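Local coordinates for FAD:protein FMN transferase (Vibrio cholerae, PDB 6NXI), which probably transfers the FMN moiety of FAD onto a threonine hydroxyl of target flavoproteins, and binds FAD and magnesium, at residues 293-298 and 310-315; 256-261 and 274-279. All coordinates share one frame; numbering follows the deposited sequence.

Interaction 1 (293-298 and 310-315); sequences PVLMIV and SSFKPF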
ATOM      1  N   PRO A 293      13.354  -4.426   6.652  1.00 25.61           N
ATOM      2  CA  PRO A 293      12.743  -5.409   7.540  1.00 24.89           C
ATOM      3  C   PRO A 293      11.499  -6.005   6.864  1.00 25.29           C
ATOM      4  O   PRO A 293      10.505  -5.298   6.628  1.00 23.84           O
ATOM      5  CB  PRO A 293      12.420  -4.650   8.816  1.00 26.84           C
ATOM      6  CG  PRO A 293      13.165  -3.357   8.703  1.00 26.02           C
ATOM      7  CD  PRO A 293      13.286  -3.073   7.233  1.00 25.71           C
ATOM      8  N   VAL A 294      11.556  -7.304   6.561  1.00 26.07           N
ATOM      9  CA  VAL A 294      10.431  -7.978   5.874  1.00 25.95           C
ATOM     10  C   VAL A 294      10.201  -9.347   6.505  1.00 28.00           C
ATOM     11  O   VAL A 294      11.200 -10.060   6.796  1.00 27.72           O
ATOM     12  CB  VAL A 294      10.692  -8.146   4.373  1.00 28.08           C
ATOM     13  CG1 VAL A 294       9.473  -8.713   3.669  1.00 28.10           C
ATOM     14  CG2 VAL A 294      11.122  -6.833   3.756  1.00 28.91           C
ATOM     15  N   LEU A 295       8.927  -9.715   6.602  1.00 27.12           N
ATOM     16  CA  LEU A 295       8.497 -11.089   6.928  1.00 27.91           C
ATOM     17  C   LEU A 295       7.590 -11.558   5.801  1.00 28.18           C
ATOM     18  O   LEU A 295       6.517 -10.983   5.565  1.00 26.27           O
ATOM     19  CB  LEU A 295       7.789 -11.120   8.280  1.00 29.03           C
ATOM     20  CG  LEU A 295       7.372 -12.517   8.735  1.00 31.55           C
ATOM     21  CD1 LEU A 295       8.592 -13.341   9.072  1.00 33.11           C
ATOM     22  CD2 LEU A 295       6.433 -12.419   9.924  1.00 32.72           C
ATOM     23  N   MET A 296       7.998 -12.636   5.156  1.00 29.02           N
ATOM     24  CA  MET A 296       7.157 -13.251   4.118  1.00 29.54           C
ATOM     25  C   MET A 296       6.709 -14.596   4.608  1.00 30.21           C
ATOM     26  O   MET A 296       7.580 -15.359   5.094  1.00 32.29           O
ATOM     27  CB  MET A 296       7.919 -13.494   2.840  1.00 32.99           C
ATOM     28  CG  MET A 296       8.278 -12.266   2.151  1.00 34.95           C
ATOM     29  SD  MET A 296       8.654 -12.876   0.521  1.00 42.51           S
ATOM     30  CE  MET A 296       9.612 -11.512  -0.069  1.00 35.07           C
ATOM     31  N   ILE A 297       5.421 -14.830   4.495  1.00 27.77           N
ATOM     32  CA  ILE A 297       4.835 -16.155   4.788  1.00 29.14           C
ATOM     33  C   ILE A 297       4.547 -16.824   3.457  1.00 27.36           C
ATOM     34  O   ILE A 297       3.904 -16.215   2.605  1.00 24.66           O
ATOM     35  CB  ILE A 297       3.583 -15.983   5.641  1.00 30.20           C
ATOM     36  CG1 ILE A 297       3.949 -15.285   6.957  1.00 31.68           C
ATOM     37  CG2 ILE A 297       2.945 -17.350   5.844  1.00 31.31           C
ATOM     38  CD1 ILE A 297       2.777 -15.009   7.794  1.00 33.64           C
ATOM     39  N   VAL A 298       5.026 -18.054   3.296  1.00 28.42           N
ATOM     40  CA  VAL A 298       4.886 -18.772   2.009  1.00 30.19           C
ATOM     41  C   VAL A 298       4.279 -20.128   2.287  1.00 29.88           C
ATOM     42  O   VAL A 298       4.512 -20.682   3.380  1.00 30.91           O
ATOM     43  CB  VAL A 298       6.201 -18.869   1.217  1.00 32.86           C
ATOM     44  CG1 VAL A 298       6.958 -17.552   1.330  1.00 32.42           C
ATOM     45  CG2 VAL A 298       7.068 -20.032   1.627  1.00 35.88           C
ATOM     46  N   SER A 310      17.325 -10.108   7.573  1.00 31.81           N
ATOM     47  CA  SER A 310      18.282  -9.823   8.674  1.00 33.28           C
ATOM     48  C   SER A 310      17.808  -8.622   9.484  1.00 33.64           C
ATOM     49  O   SER A 310      18.043  -8.597  10.691  1.00 34.62           O
ATOM     50  CB  SER A 310      19.656  -9.597   8.123  1.00 34.82           C
ATOM     51  OG  SER A 310      20.149 -10.815   7.607  1.00 36.05           O
ATOM     52  N   SER A 311      17.208  -7.631   8.841  1.00 33.51           N
ATOM     53  CA  SER A 311      16.816  -6.394   9.551  1.00 34.12           C
ATOM     54  C   SER A 311      15.456  -6.560  10.248  1.00 34.69           C
ATOM     55  O   SER A 311      15.109  -5.671  11.045  1.00 34.96           O
ATOM     56  CB  SER A 311      16.890  -5.222   8.626  1.00 33.24           C
ATOM     57  OG  SER A 311      15.967  -5.397   7.580  1.00 33.55           O
ATOM     58  N   PHE A 312      14.708  -7.644   9.990  1.00 35.82           N
ATOM     59  CA  PHE A 312      13.426  -7.976  10.667  1.00 37.42           C
ATOM     60  C   PHE A 312      13.629  -8.866  11.900  1.00 43.65           C
ATOM     61  O   PHE A 312      12.746  -8.883  12.780  1.00 42.80           O
ATOM     62  CB  PHE A 312      12.471  -8.755   9.758  1.00 37.18           C
ATOM     63  CG  PHE A 312      11.048  -8.775  10.267  1.00 39.26           C
ATOM     64  CD1 PHE A 312      10.135  -7.802   9.890  1.00 39.11           C
ATOM     65  CD2 PHE A 312      10.618  -9.768  11.136  1.00 41.47           C
ATOM     66  CE1 PHE A 312       8.832  -7.817  10.382  1.00 40.30           C
ATOM     67  CE2 PHE A 312       9.316  -9.781  11.621  1.00 40.45           C
ATOM     68  CZ  PHE A 312       8.431  -8.803  11.258  1.00 38.76           C
ATOM     69  N   LYS A 313      14.732  -9.617  11.954  1.00 48.47           N
ATOM     70  CA  LYS A 313      14.999 -10.610  13.031  1.00 53.60           C
ATOM     71  C   LYS A 313      14.660 -10.003  14.393  1.00 54.08           C
ATOM     72  O   LYS A 313      13.848 -10.579  15.116  1.00 57.08           O
ATOM     73  CB  LYS A 313      16.450 -11.112  12.975  1.00 56.88           C
ATOM     74  CG  LYS A 313      16.892 -11.717  11.646  1.00 59.35           C
ATOM     75  CD  LYS A 313      15.995 -12.827  11.108  1.00 60.11           C
ATOM     76  CE  LYS A 313      16.712 -13.730  10.120  1.00 61.22           C
ATOM     77  NZ  LYS A 313      15.933 -14.957   9.828  1.00 62.01           N
ATOM     78  N   PRO A 314      15.210  -8.821  14.770  1.00 53.40           N
ATOM     79  CA  PRO A 314      15.013  -8.268  16.111  1.00 55.93           C
ATOM     80  C   PRO A 314      13.562  -8.306  16.624  1.00 57.07           C
ATOM     81  O   PRO A 314      13.342  -8.658  17.779  1.00 57.29           O
ATOM     82  CB  PRO A 314      15.443  -6.797  15.949  1.00 55.57           C
ATOM     83  CG  PRO A 314      16.468  -6.824  14.843  1.00 53.74           C
ATOM     84  CD  PRO A 314      16.007  -7.921  13.916  1.00 53.83           C
ATOM     85  N   PHE A 315      12.611  -7.962  15.750  1.00 58.03           N
ATOM     86  CA  PHE A 315      11.190  -7.673  16.078  1.00 57.51           C
ATOM     87  C   PHE A 315      10.451  -8.928  16.554  1.00 61.04           C
ATOM     88  O   PHE A 315       9.558  -8.775  17.405  1.00 61.25           O
ATOM     89  CB  PHE A 315      10.519  -7.013  14.873  1.00 56.21           C
ATOM     90  CG  PHE A 315      11.077  -5.639  14.611  1.00 52.55           C
ATOM     91  CD1 PHE A 315      10.772  -4.589  15.461  1.00 52.34           C
ATOM     92  CD2 PHE A 315      11.961  -5.412  13.572  1.00 50.95           C
ATOM     93  CE1 PHE A 315      11.295  -3.326  15.236  1.00 50.95           C
ATOM     94  CE2 PHE A 315      12.491  -4.153  13.352  1.00 49.40           C
ATOM     95  CZ  PHE A 315      12.152  -3.112  14.183  1.00 51.92           C
TER
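Phe312 lies with one ring face under the beta carbon of Leu295, and this aromatic contact is the tight part of the junction between the start of strand 294-299 and the turn after strand 304-308. Leu295 CB stands 3.9 Å from the centroid of the Phe312 ring and 15° off the ring normal, which meets the geometry of a CH-pi contact. Leu295 CB is offset toward the rim, nearest to Phe312 CZ at 3.8 Å. CG of Phe312 is anti to the backbone N (chi1 -164°), which sends the ring toward Leu295; Phe312 CB itself lies 3.5 Å from Val294 O. Pro293 C lies at the edge of the Phe312 ring, near its plane, 3.8 Å from Phe312 CD1.

Ser311 marks the more open side of the contact, being partly exposed. Its OG sits between backbone N and carbonyl carbon (chi1 63°) and leans on the proline ring, with Ser311 OG 3.6 Å from Pro293 CD. The 2.9 Å between Ser311 OG and Pro293 N is a close approach without a hydrogen bond, because the proline N carries no hydrogen; Ser311 OG has a weak bond to Ser309 OG. The short 3-10 turn is closed by Phe315 N bonding to Phe312 O at 3.1 Å.

Ile201 of strand 199-203 touches both Leu295 and Phe312, while Val294, whose CB is directed away from the turn, touches Ala287 of helix 280-289. Strand 294-299 lies between strands 255-262 and 304-308 in the large antiparallel sheet, as the backbone bonds of Leu295 with Thr259 and of Met296 with Tyr307 attest, and the turn packs at its beginning.

Interaction 2 (256-261 and 274-279); sequences VSVTVL and GLMVMG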
ATOM      1  N   VAL A 256       2.011 -15.986   0.660  1.00 24.31           N
ATOM      2  CA  VAL A 256       0.707 -15.823   1.347  1.00 25.32           C
ATOM      3  C   VAL A 256       0.584 -14.362   1.801  1.00 24.20           C
ATOM      4  O   VAL A 256      -0.465 -13.757   1.579  1.00 24.51           O
ATOM      5  CB  VAL A 256       0.628 -16.772   2.556  1.00 27.18           C
ATOM      6  CG1 VAL A 256      -0.582 -16.434   3.426  1.00 29.93           C
ATOM      7  CG2 VAL A 256       0.636 -18.216   2.113  1.00 29.89           C
ATOM      8  N   SER A 257       1.631 -13.826   2.408  1.00 24.66           N
ATOM      9  CA  SER A 257       1.597 -12.436   2.919  1.00 23.98           C
ATOM     10  C   SER A 257       3.015 -11.899   3.000  1.00 23.37           C
ATOM     11  O   SER A 257       3.979 -12.647   3.209  1.00 23.17           O
ATOM     12  CB  SER A 257       0.862 -12.330   4.249  1.00 26.47           C
ATOM     13  OG  SER A 257       1.632 -12.877   5.315  1.00 28.04           O
ATOM     14  N   VAL A 258       3.117 -10.574   2.973  1.00 21.85           N
ATOM     15  CA  VAL A 258       4.398  -9.881   3.114  1.00 22.20           C
ATOM     16  C   VAL A 258       4.126  -8.722   4.042  1.00 21.58           C
ATOM     17  O   VAL A 258       3.222  -7.920   3.720  1.00 22.17           O
ATOM     18  CB  VAL A 258       4.928  -9.385   1.757  1.00 20.50           C
ATOM     19  CG1 VAL A 258       6.218  -8.650   1.952  1.00 22.35           C
ATOM     20  CG2 VAL A 258       5.087 -10.547   0.761  1.00 22.11           C
ATOM     21  N   THR A 259       4.893  -8.673   5.118  1.00 21.10           N
ATOM     22  CA  THR A 259       4.907  -7.552   6.076  1.00 20.91           C
ATOM     23  C   THR A 259       6.239  -6.800   5.954  1.00 21.41           C
ATOM     24  O   THR A 259       7.289  -7.427   6.056  1.00 21.63           O
ATOM     25  CB  THR A 259       4.720  -8.059   7.507  1.00 22.65           C
ATOM     26  OG1 THR A 259       3.524  -8.844   7.492  1.00 24.57           O
ATOM     27  CG2 THR A 259       4.592  -6.883   8.454  1.00 23.55           C
ATOM     28  N   VAL A 260       6.174  -5.468   5.786  1.00 20.76           N
ATOM     29  CA  VAL A 260       7.349  -4.593   5.634  1.00 21.03           C
ATOM     30  C   VAL A 260       7.277  -3.487   6.690  1.00 21.18           C
ATOM     31  O   VAL A 260       6.215  -2.856   6.847  1.00 20.55           O
ATOM     32  CB  VAL A 260       7.418  -4.005   4.209  1.00 21.49           C
ATOM     33  CG1 VAL A 260       8.581  -3.049   4.101  1.00 22.53           C
ATOM     34  CG2 VAL A 260       7.498  -5.089   3.144  1.00 23.10           C
ATOM     35  N   LEU A 261       8.403  -3.253   7.354  1.00 21.36           N
ATOM     36  CA  LEU A 261       8.597  -2.025   8.166  1.00 23.28           C
ATOM     37  C   LEU A 261       9.406  -0.988   7.380  1.00 23.13           C
ATOM     38  O   LEU A 261      10.390  -1.327   6.724  1.00 22.75           O
ATOM     39  CB  LEU A 261       9.332  -2.371   9.447  1.00 25.72           C
ATOM     40  CG  LEU A 261       8.817  -3.579  10.215  1.00 30.33           C
ATOM     41  CD1 LEU A 261       9.662  -3.795  11.484  1.00 32.64           C
ATOM     42  CD2 LEU A 261       7.365  -3.417  10.546  1.00 31.82           C
ATOM     43  N   GLY A 274       5.241  -5.019  -3.882  1.00 21.86           N
ATOM     44  CA  GLY A 274       6.320  -5.297  -4.823  1.00 23.17           C
ATOM     45  C   GLY A 274       7.062  -6.558  -4.479  1.00 22.98           C
ATOM     46  O   GLY A 274       7.244  -7.419  -5.375  1.00 23.50           O
ATOM     47  N   LEU A 275       7.436  -6.730  -3.214  1.00 23.37           N
ATOM     48  CA  LEU A 275       8.172  -7.940  -2.804  1.00 24.39           C
ATOM     49  C   LEU A 275       7.255  -9.176  -2.958  1.00 24.12           C
ATOM     50  O   LEU A 275       7.740 -10.251  -3.391  1.00 23.92           O
ATOM     51  CB  LEU A 275       8.720  -7.768  -1.391  1.00 25.18           C
ATOM     52  CG  LEU A 275       9.709  -6.623  -1.195  1.00 27.34           C
ATOM     53  CD1 LEU A 275      10.155  -6.587   0.260  1.00 29.15           C
ATOM     54  CD2 LEU A 275      10.933  -6.740  -2.089  1.00 28.03           C
ATOM     55  N   MET A 276       5.960  -9.056  -2.682  1.00 24.03           N
ATOM     56  CA  MET A 276       5.004 -10.184  -2.893  1.00 24.30           C
ATOM     57  C   MET A 276       5.035 -10.667  -4.357  1.00 24.90           C
ATOM     58  O   MET A 276       5.109 -11.881  -4.602  1.00 25.93           O
ATOM     59  CB  MET A 276       3.598  -9.782  -2.478  1.00 24.43           C
ATOM     60  CG  MET A 276       2.605 -10.889  -2.646  1.00 26.42           C
ATOM     61  SD  MET A 276       1.389 -10.757  -1.283  1.00 28.44           S
ATOM     62  CE  MET A 276       0.361 -12.122  -1.814  1.00 28.53           C
ATOM     63  N   VAL A 277       5.016  -9.747  -5.310  1.00 23.19           N
ATOM     64  CA  VAL A 277       5.012 -10.052  -6.762  1.00 23.58           C
ATOM     65  C   VAL A 277       6.366 -10.679  -7.130  1.00 23.87           C
ATOM     66  O   VAL A 277       6.402 -11.597  -7.997  1.00 24.42           O
ATOM     67  CB  VAL A 277       4.685  -8.816  -7.620  1.00 23.85           C
ATOM     68  CG1 VAL A 277       4.894  -9.088  -9.089  1.00 24.90           C
ATOM     69  CG2 VAL A 277       3.280  -8.271  -7.354  1.00 25.02           C
ATOM     70  N   MET A 278       7.461 -10.243  -6.491  1.00 23.66           N
ATOM     71  CA  MET A 278       8.823 -10.790  -6.798  1.00 26.61           C
ATOM     72  C   MET A 278       8.919 -12.259  -6.389  1.00 27.13           C
ATOM     73  O   MET A 278       9.633 -13.027  -7.088  1.00 27.43           O
ATOM     74  CB  MET A 278       9.922  -9.999  -6.079  1.00 27.18           C
ATOM     75  CG  MET A 278      10.082  -8.607  -6.589  1.00 27.36           C
ATOM     76  SD  MET A 278      11.520  -7.805  -5.788  1.00 28.34           S
ATOM     77  CE  MET A 278      12.830  -8.323  -6.885  1.00 30.97           C
ATOM     78  N   GLY A 279       8.201 -12.652  -5.333  1.00 27.05           N
ATOM     79  CA  GLY A 279       8.317 -13.985  -4.755  1.00 27.88           C
ATOM     80  C   GLY A 279       9.396 -14.031  -3.700  1.00 28.31           C
ATOM     81  O   GLY A 279      10.143 -13.032  -3.530  1.00 26.34           O
TER
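Val258 and Met276 mark the nearest backbone approach, their CA atoms 6.0 Å apart, and the axes of strand 256-261 and helix 274-278 come within 8.3 Å and run at 139° to each other. This is alpha/beta layer packing in the ApbE fold: helix 265-278 follows strand 255-262 in the chain and folds back to cover a face of the large antiparallel sheet.

On the strand side Val258 supplies most of the apolar surface, and its two methyls divide the work. CG2, beside the backbone N, presses on the helix, with Val258 CG2 3.6 Å from Met276 CB and almost as near to Met276 CA, and rests at the root of that side chain; Val258 CG1 faces Leu275 CB more loosely at 4.3 Å. The side chains of Val258 and Met276 cross obliquely, whereas Val260 and Leu275 cross at about a right angle, with Val260 CG2 4.2 Å from Leu275 CD1. Leu275 also touches Val294 and Val286, filling the corner toward strand 294-299 and helix 280-289.

Val277, the next residue of the helix after Met276, touches the bound FAD and belongs to its pocket. After Met278, Gly279 N bonds to Met276 O at 3.3 Å and weakly to Leu275 O. The positive phi of Gly279 turns the chain into helix 280-289, for which it holds the N-cap position. At the other end of the contact, Val256 and Ser257 both face Ile297, a classic beta bulge. Met276 stretches toward that end: its CG is anti to the backbone N, a bend at chi2 (145°) sets SD, and an extended chi3 (178°) brings Met276 CE to 3.9 Å from Val256 O.

The two contacts share a sheet, since strands 255-262 and 294-299 are antiparallel neighbours, and their centres are 11 Å apart. Probable backbone hydrogen bonds join them, with Val256 N 2.7 Å from Ile297 O and Thr259 N 2.9 Å from Leu295 O. Side chains add to this: Phe315 CE2 of interaction 1 packs 3.4 Å from Leu261 CD1 of interaction 2. Their relation to the ligand differs. Interaction 2 has the helix that borders the FAD pocket, and the side chain of Met276 is about 6 Å from FAD and about 8 Å from a magnesium ion. In interaction 1 the side chain of Val294 is about 13 Å from FAD and about 12 Å from a magnesium ion.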